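Local structure of putative oxidoreductase (Bacteroides fragilis NCTC 9343, 3EOF) at residues R82-C85 with K86-Q89; N99-S102 with F103-A107; I177-E180 with E181-D185; Q212-T215 with L216-F220. The protein probably works as an FMN-dependent oxidoreductase of the nitroreductase family, holding flavin mononucleotide as its bound cofactor. All coordinates share one frame; numbering follows the deposited sequence.

Interaction 1: residues R82-C85 with K86-Q89; sequences RRFC and KYCQ
Phe-84, Tyr-87 and Cys-88 meet along one side of the short helix 82-89, which packs against the second subunit. The thiol of Cys-88 lies by the Phe-84 ring, with SG 3.4 Å from CE2 of that ring and 4.1 Å from its centroid. This is a Cys sulfur-aromatic contact, and SG approaches obliquely, 38° off the ring normal. On its other flank Phe-84 CE1 comes within 3.8 Å of Tyr-87 CD2 and meets the edge of the tyrosine ring. The two ring planes stand at 73°. Phe-84 reaches both neighbours because its CG is turned anti to the backbone N, chi1 -167°, beside the carbonyl carbon. The backbone runs in regular helical bonds, such as Cys-88 N to Phe-84 O at 2.9 Å. Arg-82, with an extended chain, and one of two modelled conformers of Lys-86, bent near its end, lie side by side. Both face Asp-185 of the second subunit: Arg-82 in a salt bridge, Lys-86 in a long, weak ion pair. Tyr-87 stacks on Tyr-195 of the second subunit and bonds Glu-199 of that subunit through OH. Phe-84 thus makes the i to i+3 and i to i+4 side-chain contacts of an alpha-helix, here packed at the dimer interface.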
loop_
_atom_site.group_PDB
_atom_site.type_symbol
_atom_site.label_atom_id
_atom_site.label_comp_id
_atom_site.label_asym_id
_atom_site.label_seq_id
_atom_site.Cartn_x
_atom_site.Cartn_y
_atom_site.Cartn_z
ATOM N N ARG A 82 -6.066 -15.405 -6.577
ATOM C CA ARG A 82 -6.444 -16.798 -6.646
ATOM C C ARG A 82 -7.878 -17.023 -6.218
ATOM O O ARG A 82 -8.634 -17.739 -6.896
ATOM C CB ARG A 82 -5.548 -17.649 -5.759
ATOM C CG ARG A 82 -5.903 -19.136 -5.851
ATOM C CD ARG A 82 -4.890 -19.950 -5.150
ATOM N NE ARG A 82 -5.075 -21.362 -5.434
ATOM C CZ ARG A 82 -4.501 -22.008 -6.440
ATOM N NH1 ARG A 82 -3.707 -21.382 -7.302
ATOM N NH2 ARG A 82 -4.753 -23.291 -6.601
ATOM N N ARG A 83 -8.238 -16.492 -5.056
ATOM C CA ARG A 83 -9.612 -16.641 -4.595
ATOM C C ARG A 83 -10.599 -16.118 -5.648
ATOM O O ARG A 83 -11.575 -16.804 -6.003
ATOM C CB ARG A 83 -9.809 -15.985 -3.238
ATOM C CG ARG A 83 -11.236 -16.104 -2.691
ATOM C CD ARG A 83 -11.309 -15.542 -1.297
ATOM N NE ARG A 83 -10.814 -14.204 -1.335
ATOM C CZ ARG A 83 -9.702 -13.724 -0.773
ATOM N NH1 ARG A 83 -8.942 -14.391 0.063
ATOM N NH2 ARG A 83 -9.424 -12.461 -0.998
ATOM N N PHE A 84 -10.362 -14.926 -6.177
ATOM C CA PHE A 84 -11.248 -14.408 -7.220
ATOM C C PHE A 84 -11.258 -15.287 -8.477
ATOM O O PHE A 84 -12.296 -15.513 -9.047
ATOM C CB PHE A 84 -10.896 -12.971 -7.626
ATOM C CG PHE A 84 -11.964 -12.334 -8.446
ATOM C CD1 PHE A 84 -13.175 -12.008 -7.857
ATOM C CD2 PHE A 84 -11.787 -12.127 -9.808
ATOM C CE1 PHE A 84 -14.221 -11.447 -8.596
ATOM C CE2 PHE A 84 -12.801 -11.566 -10.560
ATOM C CZ PHE A 84 -14.036 -11.235 -9.955
ATOM N N CYS A 85 -10.105 -15.794 -8.931
ATOM C CA CYS A 85 -10.114 -16.623 -10.114
ATOM C C CYS A 85 -10.822 -17.911 -9.897
ATOM O O CYS A 85 -11.404 -18.428 -10.841
ATOM C CB CYS A 85 -8.708 -16.902 -10.638
ATOM S SG CYS A 85 -7.963 -15.380 -11.204
ATOM N N LYS A 86 -10.753 -18.461 -8.682
ATOM C CA LYS A 86 -11.435 -19.706 -8.372
ATOM C C LYS A 86 -12.933 -19.401 -8.433
ATOM O O LYS A 86 -13.703 -20.170 -8.936
ATOM C CB LYS A 86 -10.944 -20.316 -7.039
ATOM C CG LYS A 86 -9.750 -21.310 -7.209
ATOM C CD LYS A 86 -9.222 -21.891 -5.858
ATOM C CE LYS A 86 -8.884 -23.360 -5.950
ATOM N NZ LYS A 86 -8.041 -23.761 -7.095
ATOM N N TYR A 87 -13.322 -18.234 -7.948
ATOM C CA TYR A 87 -14.719 -17.786 -8.024
ATOM C C TYR A 87 -15.154 -17.700 -9.501
ATOM O O TYR A 87 -16.214 -18.168 -9.857
ATOM C CB TYR A 87 -14.846 -16.436 -7.334
ATOM C CG TYR A 87 -16.236 -15.800 -7.339
ATOM C CD1 TYR A 87 -17.374 -16.561 -7.179
ATOM C CD2 TYR A 87 -16.380 -14.410 -7.423
ATOM C CE1 TYR A 87 -18.653 -15.961 -7.156
ATOM C CE2 TYR A 87 -17.671 -13.802 -7.410
ATOM C CZ TYR A 87 -18.788 -14.580 -7.262
ATOM O OH TYR A 87 -20.080 -14.009 -7.230
ATOM N N CYS A 88 -14.286 -17.143 -10.357
ATOM C CA CYS A 88 -14.554 -17.041 -11.805
ATOM C C CYS A 88 -14.793 -18.431 -12.388
ATOM O O CYS A 88 -15.785 -18.678 -13.064
ATOM C CB CYS A 88 -13.383 -16.351 -12.529
ATOM S SG CYS A 88 -13.215 -14.581 -12.176
ATOM N N GLN A 89 -13.876 -19.345 -12.098
ATOM C CA GLN A 89 -13.953 -20.727 -12.569
ATOM C C GLN A 89 -15.226 -21.432 -12.140
ATOM O O GLN A 89 -15.651 -22.388 -12.779
ATOM C CB GLN A 89 -12.706 -21.471 -12.103
ATOM C CG GLN A 89 -11.458 -20.896 -12.840
ATOM C CD GLN A 89 -10.100 -21.192 -12.207
ATOM O OE1 GLN A 89 -9.985 -21.669 -11.060
ATOM N NE2 GLN A 89 -9.048 -20.860 -12.957
#

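Interaction 2: residues N99-S102 with F103-A107; sequences NLMS and FLNAA
This is a local contact within the first turns of the long helix 100-123, where Leu-100 and Met-101 touch Phe-103 and Asn-105 one turn on. The helix is buried between its own sheet and the second subunit. Leu-100 CD1 reaches the Phe-103 ring at CD2, 4.1 Å away, in a loose apolar contact. Phe-103 also packs edge-to-face on Phe-152 and touches Ile-154 of strand 151-160, so this face of the helix looks onto the sheet. Met-101 is a selenomethionine. Its CG lies 3.9 Å from Asn-105 ND2, and the two side chains cross at a slant. The start of the helix is closed by an N-cap. Asn-99 OD1 accepts from Ser-102 N at 3.2 Å and from Ser-102 OG at 2.8 Å, so two donors of one residue grip one oxygen. The serine hydroxyl can reach it because OG sits beside the backbone N, chi1 -65°. Asn-99 ND2 is held by Gly-96 O, which fixes the amide further. Ser-102 OG in turn accepts from a water at 2.7 Å, and the same water accepts from Asn-105 ND2 at 2.9 Å. A polar line thus runs from the cap to Asn-105, whose side chain is about 6 Å from bound FMN. Backbone bonds continue the helix, from Phe-103 N to Asn-99 O and from Leu-104 N to Leu-100 O at 2.8 Å. Met-101 N is bonded to Ser-234 OG of the second subunit, and Leu-100 packs on Leu-238 of that subunit.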
loop_
_atom_site.group_PDB
_atom_site.type_symbol
_atom_site.label_atom_id
_atom_site.label_comp_id
_atom_site.label_asym_id
_atom_site.label_seq_id
_atom_site.Cartn_x
_atom_site.Cartn_y
_atom_site.Cartn_z
ATOM N N ASN A 99 -1.058 -11.344 -14.607
ATOM C CA ASN A 99 -0.242 -10.303 -15.212
ATOM C C ASN A 99 0.205 -9.263 -14.180
ATOM O O ASN A 99 -0.276 -9.245 -13.060
ATOM C CB ASN A 99 -0.982 -9.702 -16.391
ATOM C CG ASN A 99 -2.376 -9.393 -16.054
ATOM O OD1 ASN A 99 -2.625 -8.488 -15.269
ATOM N ND2 ASN A 99 -3.312 -10.144 -16.626
ATOM N N LEU A 100 1.221 -8.488 -14.543
ATOM C CA LEU A 100 1.813 -7.524 -13.624
ATOM C C LEU A 100 0.819 -6.487 -13.124
ATOM O O LEU A 100 0.839 -6.109 -11.951
ATOM C CB LEU A 100 3.006 -6.846 -14.285
ATOM C CG LEU A 100 3.769 -5.812 -13.460
ATOM C CD1 LEU A 100 4.370 -6.494 -12.246
ATOM C CD2 LEU A 100 4.820 -5.126 -14.324
HETATM N N MSE A 101 -0.022 -6.002 -14.019
HETATM C CA MSE A 101 -1.014 -4.996 -13.669
HETATM C C MSE A 101 -1.889 -5.469 -12.545
HETATM O O MSE A 101 -2.135 -4.729 -11.606
HETATM C CB MSE A 101 -1.906 -4.688 -14.858
HETATM C CG MSE A 101 -2.961 -3.609 -14.591
HETATM SE SE MSE A 101 -2.175 -1.773 -14.194
HETATM C CE MSE A 101 -3.922 -0.823 -14.191
ATOM N N SER A 102 -2.355 -6.710 -12.664
ATOM C CA SER A 102 -3.254 -7.329 -11.699
ATOM C C SER A 102 -2.510 -7.566 -10.410
ATOM O O SER A 102 -3.073 -7.410 -9.342
ATOM C CB SER A 102 -3.833 -8.635 -12.260
ATOM O OG SER A 102 -4.651 -8.382 -13.384
ATOM N N PHE A 103 -1.236 -7.963 -10.508
ATOM C CA PHE A 103 -0.406 -8.104 -9.318
ATOM C C PHE A 103 -0.285 -6.795 -8.576
ATOM O O PHE A 103 -0.422 -6.740 -7.355
ATOM C CB PHE A 103 1.036 -8.625 -9.645
ATOM C CG PHE A 103 2.005 -8.404 -8.509
ATOM C CD1 PHE A 103 1.935 -9.183 -7.349
ATOM C CD2 PHE A 103 2.894 -7.318 -8.536
ATOM C CE1 PHE A 103 2.777 -8.930 -6.253
ATOM C CE2 PHE A 103 3.753 -7.079 -7.460
ATOM C CZ PHE A 103 3.691 -7.885 -6.317
ATOM N N LEU A 104 -0.034 -5.716 -9.294
ATOM C CA LEU A 104 0.050 -4.420 -8.651
ATOM C C LEU A 104 -1.294 -4.002 -8.053
ATOM O O LEU A 104 -1.333 -3.421 -6.974
ATOM C CB LEU A 104 0.579 -3.353 -9.603
ATOM C CG LEU A 104 0.705 -1.943 -9.010
ATOM C CD1 LEU A 104 1.619 -1.895 -7.804
ATOM C CD2 LEU A 104 1.143 -0.933 -10.125
ATOM N N ASN A 105 -2.382 -4.275 -8.743
ATOM C CA ASN A 105 -3.703 -3.963 -8.202
ATOM C C ASN A 105 -3.968 -4.711 -6.906
ATOM O O ASN A 105 -4.507 -4.136 -5.976
ATOM C CB ASN A 105 -4.842 -4.319 -9.194
ATOM C CG ASN A 105 -4.929 -3.375 -10.399
ATOM O OD1 ASN A 105 -4.558 -2.214 -10.288
ATOM N ND2 ASN A 105 -5.431 -3.898 -11.579
ATOM N N ALA A 106 -3.567 -5.992 -6.837
ATOM C CA ALA A 106 -3.794 -6.827 -5.653
ATOM C C ALA A 106 -2.913 -6.323 -4.528
ATOM O O ALA A 106 -3.374 -6.229 -3.390
ATOM C CB ALA A 106 -3.523 -8.303 -5.928
ATOM N N ALA A 107 -1.645 -6.019 -4.861
ATOM C CA ALA A 107 -0.662 -5.470 -3.916
ATOM C C ALA A 107 -1.211 -4.234 -3.221
ATOM O O ALA A 107 -1.075 -4.063 -2.009
ATOM C CB ALA A 107 0.595 -5.117 -4.615
HETATM O O HOH W 1 -6.301 -6.409 -12.696
#

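Interaction 3: residues I177-E180 with E181-D185; sequences IIHE and ESYHD
His-179 ND1 accepts a hydrogen bond from the backbone N of His-184 at 2.9 Å. The bond is fairly straight, and the donor is tilted 22° out of the imidazole plane. With ND1 as acceptor, a neutral His-179 would carry its proton on NE2, which bonds Ser-45 OG of the second subunit. Both nitrogens are therefore engaged, and the ring is fixed in rotation. One face of this ring lies on Tyr-183 in an offset stack, with centroids 4.1 Å apart and planes at 15°. His-179 CE1 sits over the centre of the tyrosine ring, and NE2 is 3.6 Å from Tyr-183 CE2. Tyr-183 has its CG anti to the backbone N, chi1 -166°, which swings the ring alongside the histidine so that both point the same way. The hydroxyl of Tyr-183 bonds Asp-80 of the second subunit.

The chain reverses at Glu-181, which has a positive phi. Ser-182 N bonds Glu-180 O at 3.0 Å, and the donor lies above the carbonyl plane. A bond from i+2 back to i is that of a gamma turn. His-184 folds back over the turn. Its CE1 is 3.2 Å from Glu-180 O, while its ND1 donates to Ser-182 O at 2.6 Å. Glu-181 OE2 accepts from the backbone N of Arg-50 and of Asp-51 in the second subunit. Strand 178-180 pairs in parallel with a strand of that subunit, the cross-subunit extension of the sheet typical of nitroreductase-family dimers.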
loop_
_atom_site.group_PDB
_atom_site.type_symbol
_atom_site.label_atom_id
_atom_site.label_comp_id
_atom_site.label_asym_id
_atom_site.label_seq_id
_atom_site.Cartn_x
_atom_site.Cartn_y
_atom_site.Cartn_z
ATOM N N ILE A 177 7.751 17.079 1.196
ATOM C CA ILE A 177 6.982 15.951 0.688
ATOM C C ILE A 177 5.831 16.388 -0.175
ATOM O O ILE A 177 5.560 15.795 -1.194
ATOM C CB ILE A 177 6.424 15.153 1.841
ATOM C CG1 ILE A 177 7.576 14.523 2.618
ATOM C CG2 ILE A 177 5.417 14.084 1.346
ATOM C CD1 ILE A 177 7.131 13.952 3.876
ATOM N N ILE A 178 5.158 17.418 0.261
ATOM C CA ILE A 178 4.013 17.949 -0.397
ATOM C C ILE A 178 4.410 18.906 -1.518
ATOM O O ILE A 178 5.256 19.767 -1.342
ATOM C CB ILE A 178 3.137 18.677 0.618
ATOM C CG1 ILE A 178 2.696 17.723 1.741
ATOM C CG2 ILE A 178 1.890 19.286 -0.039
ATOM C CD1 ILE A 178 1.931 18.463 2.887
ATOM N N HIS A 179 3.788 18.721 -2.688
ATOM C CA HIS A 179 3.993 19.585 -3.831
ATOM C C HIS A 179 2.647 20.178 -4.216
ATOM O O HIS A 179 1.668 19.449 -4.305
ATOM C CB HIS A 179 4.537 18.788 -4.983
ATOM C CG HIS A 179 5.807 18.075 -4.681
ATOM N ND1 HIS A 179 7.032 18.491 -5.151
ATOM C CD2 HIS A 179 6.037 16.947 -3.979
ATOM C CE1 HIS A 179 7.962 17.639 -4.760
ATOM N NE2 HIS A 179 7.385 16.716 -4.013
ATOM N N GLU A 180 2.588 21.494 -4.386
ATOM C CA GLU A 180 1.345 22.154 -4.801
ATOM C C GLU A 180 1.196 22.192 -6.313
ATOM O O GLU A 180 1.947 22.898 -6.979
ATOM C CB GLU A 180 1.286 23.603 -4.295
ATOM C CG GLU A 180 1.120 23.761 -2.812
ATOM C CD GLU A 180 1.056 25.228 -2.399
ATOM O OE1 GLU A 180 0.900 26.100 -3.307
ATOM O OE2 GLU A 180 1.167 25.490 -1.176
ATOM N N GLU A 181 0.227 21.432 -6.824
ATOM C CA GLU A 181 -0.196 21.363 -8.235
ATOM C C GLU A 181 0.711 20.593 -9.186
ATOM O O GLU A 181 0.224 19.877 -10.054
ATOM C CB GLU A 181 -0.526 22.750 -8.800
ATOM C CG GLU A 181 -1.567 23.540 -7.989
ATOM C CD GLU A 181 -2.971 22.918 -7.938
ATOM O OE1 GLU A 181 -3.294 22.004 -8.723
ATOM O OE2 GLU A 181 -3.781 23.395 -7.115
ATOM N N SER A 182 2.010 20.742 -9.016
ATOM C CA SER A 182 3.012 20.030 -9.808
ATOM C C SER A 182 4.205 19.740 -8.930
ATOM O O SER A 182 4.419 20.370 -7.903
ATOM C CB SER A 182 3.475 20.866 -11.022
ATOM O OG SER A 182 4.061 22.085 -10.584
ATOM N N TYR A 183 5.013 18.803 -9.367
ATOM C CA TYR A 183 6.190 18.420 -8.621
ATOM C C TYR A 183 7.212 19.542 -8.705
ATOM O O TYR A 183 7.573 19.999 -9.781
ATOM C CB TYR A 183 6.784 17.156 -9.212
ATOM C CG TYR A 183 7.804 16.439 -8.371
ATOM C CD1 TYR A 183 9.149 16.758 -8.458
ATOM C CD2 TYR A 183 7.434 15.394 -7.539
ATOM C CE1 TYR A 183 10.092 16.074 -7.741
ATOM C CE2 TYR A 183 8.374 14.708 -6.801
ATOM C CZ TYR A 183 9.707 15.038 -6.909
ATOM O OH TYR A 183 10.668 14.340 -6.189
ATOM N N HIS A 184 7.660 19.993 -7.549
ATOM C CA HIS A 184 8.662 21.042 -7.456
ATOM C C HIS A 184 9.956 20.315 -7.136
ATOM O O HIS A 184 10.115 19.741 -6.065
ATOM C CB HIS A 184 8.212 22.014 -6.368
ATOM C CG HIS A 184 7.059 22.873 -6.786
ATOM N ND1 HIS A 184 5.909 22.365 -7.351
ATOM C CD2 HIS A 184 6.864 24.211 -6.694
ATOM C CE1 HIS A 184 5.076 23.353 -7.635
ATOM N NE2 HIS A 184 5.624 24.482 -7.232
ATOM N N ASP A 185 10.861 20.270 -8.103
ATOM C CA ASP A 185 12.081 19.508 -7.934
ATOM C C ASP A 185 13.005 20.162 -6.912
ATOM O O ASP A 185 13.011 21.375 -6.745
ATOM C CB ASP A 185 12.771 19.293 -9.275
ATOM C CG ASP A 185 13.782 18.160 -9.233
ATOM O OD1 ASP A 185 13.675 17.267 -8.378
ATOM O OD2 ASP A 185 14.674 18.147 -10.094
#

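Interaction 4: residues Q212-T215 with L216-F220; sequences QKET and LPQVF
Hydrogen bonds to Gln-218 OE1 dominate this contact between the loop 212-215 and the helix after it. Glu-214 N donates to that oxygen at 2.8 Å, nearly in line with its C=O bond. Thr-215 N donates at 3.0 Å from well above the amide plane. Two successive backbone N-H groups thus share one amide oxygen. Gln-218 can turn back to them because its CG lies beside its own backbone N, chi1 -72°, and the chain is extended beyond CG. Gln-218 N bonds Thr-215 O only weakly, at 3.2 Å.

A water bridges Gln-218 and Glu-214. It accepts from Gln-218 NE2 at 2.9 Å and donates to Glu-214 OE1. Gln-218 NE2 also bonds Asn-92 O of the second subunit, so the amide is held at both ends and kept from turning over.

Packing is lighter. Thr-215 OG1 lies across the glutamine chain at about a right angle, 3.2 Å from Gln-218 CG, and bonds Arg-91 O of the second subunit. Lys-213 bends at chi2 over the next turn. Its CG meets Val-219 CG2 at 3.9 Å and Gln-218 CB at the same distance.

Of charged contacts there is one to note: Lys-213 NZ forms a salt bridge with Asp-222. Before the loop, Gln-212 is the C-prime residue of a Schellman motif that ends helix 202-209. Gln-218 OE1 accepts the N-H groups of the loop just before helix 216-224, a side-chain-to-backbone tie at the start of that helix.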
loop_
_atom_site.group_PDB
_atom_site.type_symbol
_atom_site.label_atom_id
_atom_site.label_comp_id
_atom_site.label_asym_id
_atom_site.label_seq_id
_atom_site.Cartn_x
_atom_site.Cartn_y
_atom_site.Cartn_z
ATOM N N GLN A 212 31.130 3.215 9.447
ATOM C CA GLN A 212 32.372 3.658 8.827
ATOM C C GLN A 212 32.161 4.582 7.635
ATOM O O GLN A 212 32.973 4.603 6.716
ATOM C CB GLN A 212 33.214 2.456 8.359
ATOM C CG GLN A 212 33.417 1.321 9.361
ATOM C CD GLN A 212 34.202 1.751 10.570
ATOM O OE1 GLN A 212 33.742 2.572 11.372
ATOM N NE2 GLN A 212 35.395 1.175 10.728
ATOM N N LYS A 213 31.103 5.379 7.672
ATOM C CA LYS A 213 30.759 6.262 6.552
ATOM C C LYS A 213 30.967 7.690 6.969
ATOM O O LYS A 213 31.228 7.958 8.135
ATOM C CB LYS A 213 29.299 6.032 6.110
ATOM C CG LYS A 213 29.018 4.613 5.603
ATOM C CD LYS A 213 29.942 4.235 4.426
ATOM C CE LYS A 213 29.823 2.762 4.042
ATOM N NZ LYS A 213 30.727 2.516 2.891
ATOM N N GLU A 214 30.866 8.601 6.013
ATOM C CA GLU A 214 31.046 10.018 6.279
ATOM C C GLU A 214 29.706 10.711 6.314
ATOM O O GLU A 214 29.503 11.641 7.084
ATOM C CB GLU A 214 32.021 10.606 5.243
ATOM C CG GLU A 214 33.444 10.015 5.479
ATOM C CD GLU A 214 34.526 10.362 4.439
ATOM O OE1 GLU A 214 34.228 10.973 3.379
ATOM O OE2 GLU A 214 35.699 9.974 4.685
ATOM N N THR A 215 28.755 10.226 5.524
ATOM C CA THR A 215 27.419 10.829 5.466
ATOM C C THR A 215 26.316 9.790 5.651
ATOM O O THR A 215 26.500 8.578 5.437
ATOM C CB THR A 215 27.216 11.548 4.129
ATOM O OG1 THR A 215 27.047 10.586 3.109
ATOM C CG2 THR A 215 28.418 12.420 3.774
ATOM N N LEU A 216 25.153 10.277 6.046
ATOM C CA LEU A 216 24.022 9.418 6.293
ATOM C C LEU A 216 23.586 8.600 5.041
ATOM O O LEU A 216 23.468 7.385 5.122
ATOM C CB LEU A 216 22.876 10.231 6.927
ATOM C CG LEU A 216 21.638 9.438 7.320
ATOM C CD1 LEU A 216 22.058 8.347 8.319
ATOM C CD2 LEU A 216 20.590 10.370 7.887
ATOM N N PRO A 217 23.378 9.254 3.880
ATOM C CA PRO A 217 23.034 8.510 2.681
ATOM C C PRO A 217 23.993 7.397 2.311
ATOM O O PRO A 217 23.574 6.426 1.722
ATOM C CB PRO A 217 23.048 9.593 1.592
ATOM C CG PRO A 217 22.678 10.795 2.289
ATOM C CD PRO A 217 23.401 10.699 3.598
ATOM N N GLN A 218 25.271 7.524 2.635
ATOM C CA GLN A 218 26.218 6.460 2.338
ATOM C C GLN A 218 25.868 5.186 3.094
ATOM O O GLN A 218 26.129 4.096 2.597
ATOM C CB GLN A 218 27.638 6.867 2.669
ATOM C CG GLN A 218 28.207 7.896 1.711
ATOM C CD GLN A 218 29.445 8.564 2.225
ATOM O OE1 GLN A 218 29.843 8.370 3.367
ATOM N NE2 GLN A 218 30.074 9.354 1.385
ATOM N N VAL A 219 25.274 5.311 4.285
ATOM C CA VAL A 219 24.925 4.115 5.041
ATOM C C VAL A 219 23.834 3.393 4.255
ATOM O O VAL A 219 23.826 2.170 4.136
ATOM C CB VAL A 219 24.457 4.441 6.448
ATOM C CG1 VAL A 219 24.076 3.146 7.187
ATOM C CG2 VAL A 219 25.563 5.218 7.206
ATOM N N PHE A 220 22.905 4.156 3.712
ATOM C CA PHE A 220 21.851 3.553 2.924
ATOM C C PHE A 220 22.280 2.948 1.602
ATOM O O PHE A 220 21.850 1.853 1.258
ATOM C CB PHE A 220 20.750 4.568 2.702
ATOM C CG PHE A 220 20.001 4.881 3.943
ATOM C CD1 PHE A 220 18.930 4.108 4.322
ATOM C CD2 PHE A 220 20.370 5.926 4.744
ATOM C CE1 PHE A 220 18.272 4.359 5.471
ATOM C CE2 PHE A 220 19.674 6.195 5.894
ATOM C CZ PHE A 220 18.639 5.412 6.257
HETATM O O HOH W 2 32.319 11.112 1.772
#

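In the fold
From the N terminus the four contacts follow in series. None nests in or crosses another, and each spans one continuous piece of chain. Interaction 1 fills helix 82-89, and interaction 2 begins the next helix, 100-123; their nearest atoms are about 8 Å apart. Interaction 3 closes a tight turn after strand 178-180. Interaction 4 joins helix 202-209 to helix 216-224. Interactions 1 and 4 lie on opposite sides of the chain's centre, about 48 Å apart between centres, yet the dimer brings them together. Phe-84 and Tyr-87 meet Phe-220 and Pro-217 of the second subunit, and interaction 1 also meets interaction 3 of that subunit. All four contacts touch the second subunit.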